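Local coordinates for aac(6')-Ii (Enterococcus faecium, PDB 1N71), which transfers an acetyl group from acetyl-coenzyme A to the 6'-amino group of aminoglycoside antibiotics, giving its bacterial host resistance to them, at residues W71-L76 against E145-L150; K97-R102 against K173-R178; N93-E98 against I105-G110. All coordinates share one frame; numbering follows the deposited sequence.

Interaction 1 of 3, residues W71-L76 against E145-L150. With COA (coenzyme A), chain E.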
loop_
_atom_site.group_PDB
_atom_site.type_symbol
_atom_site.label_atom_id
_atom_site.label_comp_id
_atom_site.label_asym_id
_atom_site.label_seq_id
_atom_site.Cartn_x
_atom_site.Cartn_y
_atom_site.Cartn_z
ATOM N N TRP A 71 2.997 1.483 -9.779
ATOM C CA TRP A 71 2.217 2.673 -9.457
ATOM C C TRP A 71 0.874 2.352 -8.809
ATOM O O TRP A 71 0.229 1.368 -9.161
ATOM C CB TRP A 71 1.950 3.472 -10.730
ATOM C CG TRP A 71 3.185 4.001 -11.378
ATOM C CD1 TRP A 71 4.199 3.276 -11.935
ATOM C CD2 TRP A 71 3.529 5.378 -11.552
ATOM N NE1 TRP A 71 5.158 4.122 -12.449
ATOM C CE2 TRP A 71 4.771 5.418 -12.227
ATOM C CE3 TRP A 71 2.908 6.584 -11.204
ATOM C CZ2 TRP A 71 5.405 6.620 -12.564
ATOM C CZ3 TRP A 71 3.538 7.784 -11.540
ATOM C CH2 TRP A 71 4.775 7.789 -12.215
ATOM N N GLU A 72 0.462 3.199 -7.870
ATOM C CA GLU A 72 -0.823 3.040 -7.202
ATOM C C GLU A 72 -1.824 4.024 -7.792
ATOM O O GLU A 72 -1.579 5.235 -7.803
ATOM C CB GLU A 72 -0.706 3.312 -5.699
ATOM C CG GLU A 72 -2.074 3.458 -5.026
ATOM C CD GLU A 72 -1.994 3.710 -3.528
ATOM O OE1 GLU A 72 -0.963 4.226 -3.053
ATOM O OE2 GLU A 72 -2.977 3.402 -2.824
ATOM N N LEU A 73 -2.944 3.501 -8.282
ATOM C CA LEU A 73 -4.002 4.326 -8.848
ATOM C C LEU A 73 -4.709 4.987 -7.667
ATOM O O LEU A 73 -5.271 4.305 -6.802
ATOM C CB LEU A 73 -4.984 3.448 -9.643
ATOM C CG LEU A 73 -6.167 4.109 -10.369
ATOM C CD1 LEU A 73 -6.786 3.103 -11.331
ATOM C CD2 LEU A 73 -7.208 4.601 -9.368
ATOM N N HIS A 74 -4.664 6.314 -7.619
ATOM C CA HIS A 74 -5.299 7.047 -6.528
ATOM C C HIS A 74 -5.233 8.552 -6.767
ATOM O O HIS A 74 -4.156 9.106 -6.968
ATOM C CB HIS A 74 -4.613 6.701 -5.200
ATOM C CG HIS A 74 -5.112 7.495 -4.034
ATOM N ND1 HIS A 74 -4.733 8.801 -3.804
ATOM C CD2 HIS A 74 -5.967 7.170 -3.034
ATOM C CE1 HIS A 74 -5.330 9.246 -2.713
ATOM N NE2 HIS A 74 -6.085 8.275 -2.226
ATOM N N PRO A 75 -6.392 9.223 -6.783
ATOM C CA PRO A 75 -7.715 8.626 -6.596
ATOM C C PRO A 75 -8.395 8.495 -7.954
ATOM O O PRO A 75 -7.775 8.725 -8.996
ATOM C CB PRO A 75 -8.415 9.656 -5.735
ATOM C CG PRO A 75 -7.953 10.938 -6.392
ATOM C CD PRO A 75 -6.466 10.691 -6.662
ATOM N N LEU A 76 -9.663 8.106 -7.933
ATOM C CA LEU A 76 -10.466 8.011 -9.143
ATOM C C LEU A 76 -11.856 8.462 -8.736
ATOM O O LEU A 76 -12.512 7.823 -7.912
ATOM C CB LEU A 76 -10.536 6.585 -9.695
ATOM C CG LEU A 76 -11.504 6.446 -10.884
ATOM C CD1 LEU A 76 -11.153 7.466 -11.978
ATOM C CD2 LEU A 76 -11.455 5.030 -11.440
ATOM N N GLU A 145 -15.769 -4.473 -9.531
ATOM C CA GLU A 145 -16.173 -5.026 -10.816
ATOM C C GLU A 145 -15.868 -4.059 -11.954
ATOM O O GLU A 145 -15.640 -4.477 -13.092
ATOM C CB GLU A 145 -17.664 -5.364 -10.778
ATOM C CG GLU A 145 -18.184 -6.060 -12.020
ATOM C CD GLU A 145 -19.448 -6.858 -11.735
ATOM O OE1 GLU A 145 -20.302 -6.367 -10.969
ATOM O OE2 GLU A 145 -19.587 -7.975 -12.278
ATOM N N PHE A 146 -15.873 -2.767 -11.647
ATOM C CA PHE A 146 -15.549 -1.753 -12.643
ATOM C C PHE A 146 -14.108 -1.997 -13.083
ATOM O O PHE A 146 -13.796 -2.017 -14.276
ATOM C CB PHE A 146 -15.674 -0.355 -12.031
ATOM C CG PHE A 146 -14.929 0.715 -12.791
ATOM C CD1 PHE A 146 -15.382 1.154 -14.035
ATOM C CD2 PHE A 146 -13.766 1.269 -12.266
ATOM C CE1 PHE A 146 -14.682 2.134 -14.745
ATOM C CE2 PHE A 146 -13.056 2.247 -12.962
ATOM C CZ PHE A 146 -13.515 2.681 -14.206
ATOM N N TYR A 147 -13.228 -2.192 -12.108
ATOM C CA TYR A 147 -11.825 -2.428 -12.408
ATOM C C TYR A 147 -11.621 -3.766 -13.109
ATOM O O TYR A 147 -10.818 -3.864 -14.036
ATOM C CB TYR A 147 -10.999 -2.353 -11.123
ATOM C CG TYR A 147 -10.962 -0.957 -10.538
ATOM C CD1 TYR A 147 -10.263 0.072 -11.179
ATOM C CD2 TYR A 147 -11.646 -0.657 -9.361
ATOM C CE1 TYR A 147 -10.247 1.360 -10.661
ATOM C CE2 TYR A 147 -11.636 0.634 -8.831
ATOM C CZ TYR A 147 -10.935 1.635 -9.487
ATOM O OH TYR A 147 -10.914 2.903 -8.964
ATOM N N GLU A 148 -12.351 -4.796 -12.683
ATOM C CA GLU A 148 -12.223 -6.097 -13.329
ATOM C C GLU A 148 -12.484 -5.966 -14.821
ATOM O O GLU A 148 -11.765 -6.535 -15.636
ATOM C CB GLU A 148 -13.210 -7.111 -12.751
ATOM C CG GLU A 148 -12.933 -7.517 -11.327
ATOM C CD GLU A 148 -13.519 -8.873 -10.999
ATOM O OE1 GLU A 148 -14.666 -9.145 -11.418
ATOM O OE2 GLU A 148 -12.837 -9.665 -10.316
ATOM N N LYS A 149 -13.518 -5.210 -15.179
ATOM C CA LYS A 149 -13.853 -5.031 -16.582
ATOM C C LYS A 149 -12.771 -4.282 -17.349
ATOM O O LYS A 149 -12.722 -4.348 -18.576
ATOM C CB LYS A 149 -15.207 -4.329 -16.717
ATOM C CG LYS A 149 -16.364 -5.209 -16.241
ATOM C CD LYS A 149 -17.715 -4.616 -16.581
ATOM C CE LYS A 149 -18.840 -5.562 -16.183
ATOM N NZ LYS A 149 -20.174 -5.004 -16.542
ATOM N N LEU A 150 -11.893 -3.584 -16.632
ATOM C CA LEU A 150 -10.804 -2.863 -17.280
ATOM C C LEU A 150 -9.520 -3.684 -17.274
ATOM O O LEU A 150 -8.446 -3.175 -17.587
ATOM C CB LEU A 150 -10.566 -1.511 -16.605
ATOM C CG LEU A 150 -11.737 -0.541 -16.761
ATOM C CD1 LEU A 150 -11.374 0.809 -16.178
ATOM C CD2 LEU A 150 -12.089 -0.411 -18.241
HETATM N N1A COA E . -20.236 -1.953 -10.098
HETATM C C2A COA E . -20.212 -2.759 -11.175
HETATM N N3A COA E . -19.904 -2.430 -12.450
HETATM C C4A COA E . -19.581 -1.096 -12.557
HETATM C C5A COA E . -19.565 -0.158 -11.549
HETATM C C6A COA E . -19.908 -0.629 -10.241
HETATM N N6A COA E . -19.931 0.172 -9.178
HETATM N N7A COA E . -19.190 1.084 -12.036
HETATM C C8A COA E . -19.006 0.874 -13.306
HETATM N N9A COA E . -19.227 -0.425 -13.699
HETATM C C1B COA E . -19.121 -1.007 -15.045
HETATM C C2B COA E . -20.160 -0.456 -16.025
HETATM O O2B COA E . -21.363 -1.228 -15.919
HETATM C C3B COA E . -19.558 -0.656 -17.412
HETATM O O3B COA E . -19.707 -2.040 -17.768
HETATM P P3B COA E . -20.366 -2.475 -19.175
HETATM O O7A COA E . -21.716 -1.860 -19.150
HETATM O O8A COA E . -20.365 -3.957 -19.117
HETATM O O9A COA E . -19.452 -1.907 -20.196
HETATM C C4B COA E . -18.071 -0.397 -17.130
HETATM O O4B COA E . -17.916 -0.690 -15.736
HETATM C C5B COA E . -17.583 1.019 -17.469
HETATM O O5B COA E . -18.143 1.971 -16.558
HETATM P P1A COA E . -17.894 3.558 -16.713
HETATM O O1A COA E . -19.126 4.177 -17.249
HETATM O O2A COA E . -16.597 3.780 -17.391
HETATM O O3A COA E . -17.732 3.975 -15.171
HETATM P P2A COA E . -17.985 5.415 -14.502
HETATM O O4A COA E . -19.319 5.411 -13.864
HETATM O O5A COA E . -17.625 6.491 -15.447
HETATM O O6A COA E . -16.879 5.402 -13.337
HETATM C CBP COA E . -16.466 4.723 -11.037
HETATM C CCP COA E . -16.748 4.270 -12.463
HETATM C CDP COA E . -16.437 3.481 -10.136
HETATM C CEP COA E . -15.082 5.436 -11.001
HETATM C CAP COA E . -17.625 5.718 -10.595
HETATM O OAP COA E . -18.903 5.074 -10.579
HETATM C C9P COA E . -17.323 6.449 -9.274
HETATM O O9P COA E . -16.925 7.622 -9.287
HETATM N N8P COA E . -17.514 5.745 -8.150
HETATM C C7P COA E . -17.289 6.238 -6.796
HETATM C C6P COA E . -15.809 6.299 -6.426
HETATM C C5P COA E . -15.230 4.956 -6.021
HETATM O O5P COA E . -15.790 4.262 -5.163
HETATM N N4P COA E . -14.098 4.593 -6.640
HETATM C C3P COA E . -13.365 3.343 -6.404
HETATM C C2P COA E . -11.904 3.593 -6.062
HETATM S S1P COA E . -11.323 2.616 -4.664
#
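One wall of the coenzyme A pocket of this GNAT-fold enzyme is built here: Leu-76, Phe-146 and Tyr-147 line it, with Leu-73 packed against Tyr-147. The backbones stay well apart, 10.9 Å between Leu-73 CA and Tyr-147 CA, so side chains make the whole contact. Leu-76 CD2 reaches both aromatics, 3.6 Å from Phe-146 CE2 and 3.3 Å from Tyr-147 OH. Leu-73 CD1 approaches Tyr-147 CE1 at 3.9 Å. The rings brace each other: Phe-146 presents CD2 over the centre of one Tyr-147 face, 3.7 Å above its plane. Phe-146 CG, anti to the backbone N (chi1 160°), brings the ring to Leu-76 CD2 and sets one face under coenzyme A atom CCP. Tyr-147 OH, buried and without a hydrogen-bonding partner in the model, lies 3.1 Å from C2P of the cofactor's thiol arm. Two residues further along, the extended chain of Lys-149 carries NZ to the cofactor's 3'-phosphate, bonding O8A at 2.8 Å and O3B more loosely. Strand 106-112 sends Leu-109 against Leu-73 and Tyr-147, while Leu-95 of helix 87-101 and Ile-60 of strand 55-66 also pack on Leu-73.

Interaction 2 of 3, residues K97-R102 against K173-R178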
loop_
_atom_site.group_PDB
_atom_site.type_symbol
_atom_site.label_atom_id
_atom_site.label_comp_id
_atom_site.label_asym_id
_atom_site.label_seq_id
_atom_site.Cartn_x
_atom_site.Cartn_y
_atom_site.Cartn_z
ATOM N N LYS A 97 -1.827 4.758 -20.195
ATOM C CA LYS A 97 -0.910 5.211 -21.237
ATOM C C LYS A 97 0.191 6.081 -20.622
ATOM O O LYS A 97 1.369 5.939 -20.965
ATOM C CB LYS A 97 -1.666 6.014 -22.303
ATOM N N GLU A 98 -0.191 6.973 -19.705
ATOM C CA GLU A 98 0.760 7.868 -19.043
ATOM C C GLU A 98 1.776 7.104 -18.195
ATOM O O GLU A 98 2.971 7.402 -18.225
ATOM C CB GLU A 98 0.025 8.873 -18.145
ATOM C CG GLU A 98 -0.825 9.904 -18.874
ATOM C CD GLU A 98 -0.007 11.043 -19.457
ATOM O OE1 GLU A 98 0.835 11.598 -18.723
ATOM O OE2 GLU A 98 -0.212 11.389 -20.642
ATOM N N VAL A 99 1.300 6.127 -17.428
ATOM C CA VAL A 99 2.190 5.341 -16.583
ATOM C C VAL A 99 3.179 4.573 -17.456
ATOM O O VAL A 99 4.382 4.571 -17.204
ATOM C CB VAL A 99 1.396 4.342 -15.712
ATOM C CG1 VAL A 99 2.356 3.428 -14.957
ATOM C CG2 VAL A 99 0.512 5.103 -14.729
ATOM N N ALA A 100 2.666 3.929 -18.495
ATOM C CA ALA A 100 3.521 3.162 -19.393
ATOM C C ALA A 100 4.629 4.031 -19.973
ATOM O O ALA A 100 5.778 3.602 -20.053
ATOM C CB ALA A 100 2.692 2.570 -20.521
ATOM N N SER A 101 4.280 5.251 -20.375
ATOM C CA SER A 101 5.250 6.161 -20.979
ATOM C C SER A 101 6.381 6.547 -20.036
ATOM O O SER A 101 7.414 7.050 -20.476
ATOM C CB SER A 101 4.551 7.428 -21.495
ATOM O OG SER A 101 4.086 8.240 -20.431
ATOM N N ARG A 102 6.194 6.319 -18.739
ATOM C CA ARG A 102 7.236 6.645 -17.773
ATOM C C ARG A 102 8.022 5.403 -17.372
ATOM O O ARG A 102 8.810 5.440 -16.437
ATOM C CB ARG A 102 6.637 7.301 -16.523
ATOM C CG ARG A 102 5.867 8.582 -16.814
ATOM C CD ARG A 102 5.694 9.428 -15.567
ATOM N NE ARG A 102 4.883 10.615 -15.827
ATOM C CZ ARG A 102 4.721 11.613 -14.964
ATOM N NH1 ARG A 102 5.320 11.569 -13.781
ATOM N NH2 ARG A 102 3.951 12.647 -15.278
ATOM N N LYS A 173 -2.983 -4.672 -12.318
ATOM C CA LYS A 173 -2.941 -4.951 -13.739
ATOM C C LYS A 173 -1.552 -4.592 -14.246
ATOM O O LYS A 173 -0.978 -3.580 -13.848
ATOM C CB LYS A 173 -3.992 -4.110 -14.476
ATOM C CG LYS A 173 -3.996 -4.293 -15.994
ATOM C CD LYS A 173 -5.016 -3.369 -16.664
ATOM C CE LYS A 173 -5.032 -3.543 -18.175
ATOM N NZ LYS A 173 -5.988 -2.592 -18.836
ATOM N N THR A 174 -0.989 -5.452 -15.083
ATOM C CA THR A 174 0.305 -5.165 -15.679
ATOM C C THR A 174 -0.134 -4.555 -17.007
ATOM O O THR A 174 -0.871 -5.173 -17.776
ATOM C CB THR A 174 1.124 -6.448 -15.839
ATOM O OG1 THR A 174 1.667 -6.805 -14.556
ATOM C CG2 THR A 174 2.251 -6.253 -16.829
ATOM N N ILE A 175 0.306 -3.329 -17.261
ATOM C CA ILE A 175 -0.146 -2.588 -18.434
ATOM C C ILE A 175 0.594 -2.651 -19.763
ATOM O O ILE A 175 0.190 -1.992 -20.720
ATOM C CB ILE A 175 -0.322 -1.111 -18.051
ATOM C CG1 ILE A 175 1.020 -0.525 -17.600
ATOM C CG2 ILE A 175 -1.334 -1.003 -16.910
ATOM C CD1 ILE A 175 0.953 0.934 -17.221
ATOM N N ILE A 176 1.663 -3.428 -19.839
ATOM C CA ILE A 176 2.400 -3.541 -21.087
ATOM C C ILE A 176 2.736 -4.997 -21.355
ATOM O O ILE A 176 2.660 -5.839 -20.456
ATOM C CB ILE A 176 3.717 -2.730 -21.052
ATOM C CG1 ILE A 176 4.596 -3.209 -19.897
ATOM C CG2 ILE A 176 3.411 -1.239 -20.918
ATOM C CD1 ILE A 176 5.966 -2.548 -19.852
ATOM N N PRO A 177 3.109 -5.312 -22.603
ATOM C CA PRO A 177 3.458 -6.675 -22.989
ATOM C C PRO A 177 4.630 -7.202 -22.177
ATOM O O PRO A 177 5.592 -6.490 -21.893
ATOM C CB PRO A 177 3.812 -6.538 -24.469
ATOM C CG PRO A 177 2.942 -5.408 -24.911
ATOM C CD PRO A 177 3.099 -4.426 -23.782
ATOM N N ARG A 178 4.535 -8.471 -21.823
ATOM C CA ARG A 178 5.562 -9.134 -21.051
ATOM C C ARG A 178 6.724 -9.558 -21.972
ATOM O O ARG A 178 6.510 -10.009 -23.092
ATOM C CB ARG A 178 4.919 -10.335 -20.360
ATOM C CG ARG A 178 5.814 -11.161 -19.498
ATOM C CD ARG A 178 5.061 -12.380 -18.972
ATOM N NE ARG A 178 6.008 -13.281 -18.341
ATOM C CZ ARG A 178 6.519 -13.090 -17.132
ATOM N NH1 ARG A 178 6.152 -12.037 -16.412
ATOM N NH2 ARG A 178 7.441 -13.922 -16.672
#
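Ile-175 and Ile-176, just beyond the end of a strand, press against Val-99 and Ala-100. The C-terminal turn of helix 87-101, the helix of a beta-alpha-beta unit, is thereby packed against the chain leaving strand 168-174, away from the cofactor site. The contact is apolar, and Ile-175 CD1 is its main probe. That methyl lies 3.6 Å from Val-99 CG1 and 3.7 Å from Ala-100 N, which places it on the helix backbone as well as on side chains; Ala-100 CB is a little farther, at 4.1 Å. The side chains of Val-99 and Ile-175 cross at about a right angle, so the end of one meets the flank of the other. Ile-175 has CG1 between its backbone N and carbonyl carbon (chi1 62°), and the extended continuation drives CD1 at the helix. Ile-176 adds a shorter reach through its branch methyl: CG2 sits 3.9 Å from Ala-100 CB. The small alanine side chain thus receives both isoleucines.

The hydrogen bonds run within segment 97-102. Ser-101 OG donates to Glu-98 O at 2.6 Å, with a C=O···O angle of 121° and the hydroxyl tilted 29° out of the carbonyl plane. Arg-102 N bonds Val-99 O, i to i+3, at 2.9 Å, whereas its i to i+4 link to Glu-98 O, at 3.4 Å, is weak.

Electrostatics come from the flanks: Arg-178 forms a salt bridge with Asp-165 of the second subunit, whose Trp-164 packs on Ile-176, so the dimer interface borders this contact. Just past the paired strands, Ile-175 keeps a backbone hydrogen bond with Ile-105 and its side chain touches Ile-107 of strand 106-112, while Val-99 also meets Trp-71 of strand 70-78 and Ile-46 of strand 46-52.

Interaction 3 of 3, residues N93-E98 against I105-G110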
loop_
_atom_site.group_PDB
_atom_site.type_symbol
_atom_site.label_atom_id
_atom_site.label_comp_id
_atom_site.label_asym_id
_atom_site.label_seq_id
_atom_site.Cartn_x
_atom_site.Cartn_y
_atom_site.Cartn_z
ATOM N N ASN A 93 -7.915 4.304 -18.841
ATOM C CA ASN A 93 -7.117 4.019 -20.026
ATOM C C ASN A 93 -6.078 5.104 -20.286
ATOM O O ASN A 93 -4.963 4.808 -20.724
ATOM C CB ASN A 93 -8.019 3.840 -21.250
ATOM C CG ASN A 93 -8.827 2.557 -21.190
ATOM O OD1 ASN A 93 -8.320 1.515 -20.776
ATOM N ND2 ASN A 93 -10.077 2.621 -21.618
ATOM N N TYR A 94 -6.429 6.359 -20.013
ATOM C CA TYR A 94 -5.487 7.451 -20.226
ATOM C C TYR A 94 -4.380 7.346 -19.180
ATOM O O TYR A 94 -3.207 7.559 -19.474
ATOM C CB TYR A 94 -6.198 8.803 -20.120
ATOM C CG TYR A 94 -5.399 9.971 -20.659
ATOM C CD1 TYR A 94 -4.366 10.538 -19.919
ATOM C CD2 TYR A 94 -5.680 10.507 -21.915
ATOM C CE1 TYR A 94 -3.629 11.612 -20.416
ATOM C CE2 TYR A 94 -4.947 11.581 -22.422
ATOM C CZ TYR A 94 -3.925 12.127 -21.665
ATOM O OH TYR A 94 -3.203 13.192 -22.158
ATOM N N LEU A 95 -4.755 7.013 -17.950
ATOM C CA LEU A 95 -3.763 6.870 -16.898
ATOM C C LEU A 95 -2.762 5.784 -17.295
ATOM O O LEU A 95 -1.553 5.966 -17.177
ATOM C CB LEU A 95 -4.436 6.488 -15.576
ATOM C CG LEU A 95 -3.469 6.143 -14.437
ATOM C CD1 LEU A 95 -2.690 7.380 -14.014
ATOM C CD2 LEU A 95 -4.251 5.589 -13.264
ATOM N N GLU A 96 -3.277 4.655 -17.767
ATOM C CA GLU A 96 -2.415 3.546 -18.160
ATOM C C GLU A 96 -1.404 3.945 -19.231
ATOM O O GLU A 96 -0.247 3.542 -19.170
ATOM C CB GLU A 96 -3.269 2.358 -18.604
ATOM C CG GLU A 96 -3.937 1.667 -17.412
ATOM C CD GLU A 96 -4.808 0.488 -17.801
ATOM O OE1 GLU A 96 -4.523 -0.157 -18.826
ATOM O OE2 GLU A 96 -5.772 0.193 -17.064
ATOM N N LYS A 97 -1.827 4.758 -20.195
ATOM C CA LYS A 97 -0.910 5.211 -21.237
ATOM C C LYS A 97 0.191 6.081 -20.622
ATOM O O LYS A 97 1.369 5.939 -20.965
ATOM C CB LYS A 97 -1.666 6.014 -22.303
ATOM N N GLU A 98 -0.191 6.973 -19.705
ATOM C CA GLU A 98 0.760 7.868 -19.043
ATOM C C GLU A 98 1.776 7.104 -18.195
ATOM O O GLU A 98 2.971 7.402 -18.225
ATOM C CB GLU A 98 0.025 8.873 -18.145
ATOM C CG GLU A 98 -0.825 9.904 -18.874
ATOM C CD GLU A 98 -0.007 11.043 -19.457
ATOM O OE1 GLU A 98 0.835 11.598 -18.723
ATOM O OE2 GLU A 98 -0.212 11.389 -20.642
ATOM N N ILE A 105 5.233 -0.543 -15.193
ATOM C CA ILE A 105 4.884 -1.913 -15.554
ATOM C C ILE A 105 3.506 -2.307 -15.030
ATOM O O ILE A 105 2.713 -2.939 -15.727
ATOM C CB ILE A 105 5.884 -2.920 -14.936
ATOM C CG1 ILE A 105 7.314 -2.580 -15.356
ATOM C CG2 ILE A 105 5.509 -4.330 -15.339
ATOM C CD1 ILE A 105 8.346 -3.525 -14.781
ATOM N N THR A 106 3.234 -1.947 -13.786
ATOM C CA THR A 106 1.966 -2.316 -13.180
ATOM C C THR A 106 1.339 -1.204 -12.359
ATOM O O THR A 106 2.024 -0.349 -11.797
ATOM C CB THR A 106 2.133 -3.537 -12.260
ATOM O OG1 THR A 106 0.869 -3.864 -11.663
ATOM C CG2 THR A 106 3.114 -3.229 -11.151
ATOM N N ILE A 107 0.017 -1.246 -12.294
ATOM C CA ILE A 107 -0.760 -0.287 -11.540
ATOM C C ILE A 107 -1.612 -1.121 -10.607
ATOM O O ILE A 107 -2.216 -2.105 -11.033
ATOM C CB ILE A 107 -1.687 0.537 -12.461
ATOM C CG1 ILE A 107 -0.847 1.407 -13.402
ATOM C CG2 ILE A 107 -2.629 1.406 -11.618
ATOM C CD1 ILE A 107 -1.687 2.233 -14.380
ATOM N N TYR A 108 -1.643 -0.748 -9.338
ATOM C CA TYR A 108 -2.453 -1.470 -8.370
ATOM C C TYR A 108 -3.280 -0.455 -7.600
ATOM O O TYR A 108 -3.001 0.740 -7.633
ATOM C CB TYR A 108 -1.575 -2.270 -7.404
ATOM C CG TYR A 108 -0.802 -1.414 -6.435
ATOM C CD1 TYR A 108 0.369 -0.759 -6.827
ATOM C CD2 TYR A 108 -1.249 -1.246 -5.124
ATOM C CE1 TYR A 108 1.076 0.038 -5.934
ATOM C CE2 TYR A 108 -0.551 -0.448 -4.225
ATOM C CZ TYR A 108 0.609 0.187 -4.635
ATOM O OH TYR A 108 1.300 0.969 -3.743
ATOM N N LEU A 109 -4.297 -0.939 -6.903
ATOM C CA LEU A 109 -5.183 -0.070 -6.149
ATOM C C LEU A 109 -5.826 -0.847 -5.017
ATOM O O LEU A 109 -5.810 -2.080 -5.000
ATOM C CB LEU A 109 -6.276 0.473 -7.077
ATOM C CG LEU A 109 -7.129 -0.617 -7.745
ATOM C CD1 LEU A 109 -8.314 -0.979 -6.849
ATOM C CD2 LEU A 109 -7.627 -0.131 -9.098
ATOM N N GLY A 110 -6.374 -0.110 -4.062
ATOM C CA GLY A 110 -7.058 -0.727 -2.948
ATOM C C GLY A 110 -8.471 -0.174 -2.930
ATOM O O GLY A 110 -8.662 1.043 -2.853
#
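Ile-107 points its CD1 methyl at the helix and meets Glu-96 and Leu-95 there. The apolar part is small and sharply localised. CD1 comes 3.8 Å from Glu-96 CG and 4.1 Å from Glu-96 CA, so it touches the aliphatic root of the glutamate rather than its carboxylate; Leu-95 CG is looser, 4.3 Å from the same methyl. With CG1 anti to the carbonyl carbon (chi1 -66°) and a fully extended outer bond, the isoleucine projects its full length from the sheet. This reach fits the spacing of the backbones, 7.8 Å between Glu-96 CA and Ile-107 CA. The helix and strand are consecutive elements of a beta-alpha-beta unit, in which helix 87-101 connects strand 70-78 to its parallel neighbour 106-112 and packs against the sheet, Ile-107 reaching it from 106-112 and Leu-95 also touching Ala-62 of strand 55-66.

The polar contacts lead away from Ile-107. Glu-96 is extended beyond CG, carrying its carboxylate away from the methyl: OE2 is hydrogen-bonded to Tyr-152 OH and OE1 forms a salt bridge with Lys-173 NZ, so both oxygens are engaged and the group's rotation is probably restricted. Within the helix, Lys-97 N bonds Asn-93 O at 3.2 Å and Glu-98 N bonds Tyr-94 O at 3.1 Å, the regular i to i+4 pattern. At the far end of the strand segment, Gly-110 touches coenzyme A.

Interactions 1 and 3 are buried, whereas interaction 2 is partly buried; both 2 and 3 have residues at the subunit interface. Interactions 2 and 3 use successive turns of helix 87-101, against strand 106-112 and the chain just beyond its neighbour 168-174. Lys-173 belongs to both neighbourhoods, and its NZ probably bonds Leu-150 O, tying in interaction 1. Strands 70-78 and 106-112 link interactions 1 and 3 directly, Trp-71 O and Leu-73 N pairing with Tyr-108. The chemistry changes with place: aromatic rings and Leu-76 line the cofactor in interaction 1, two isoleucines meet a valine and an alanine in interaction 2, and in interaction 3 a methyl rests mainly on the aliphatic part of a glutamate.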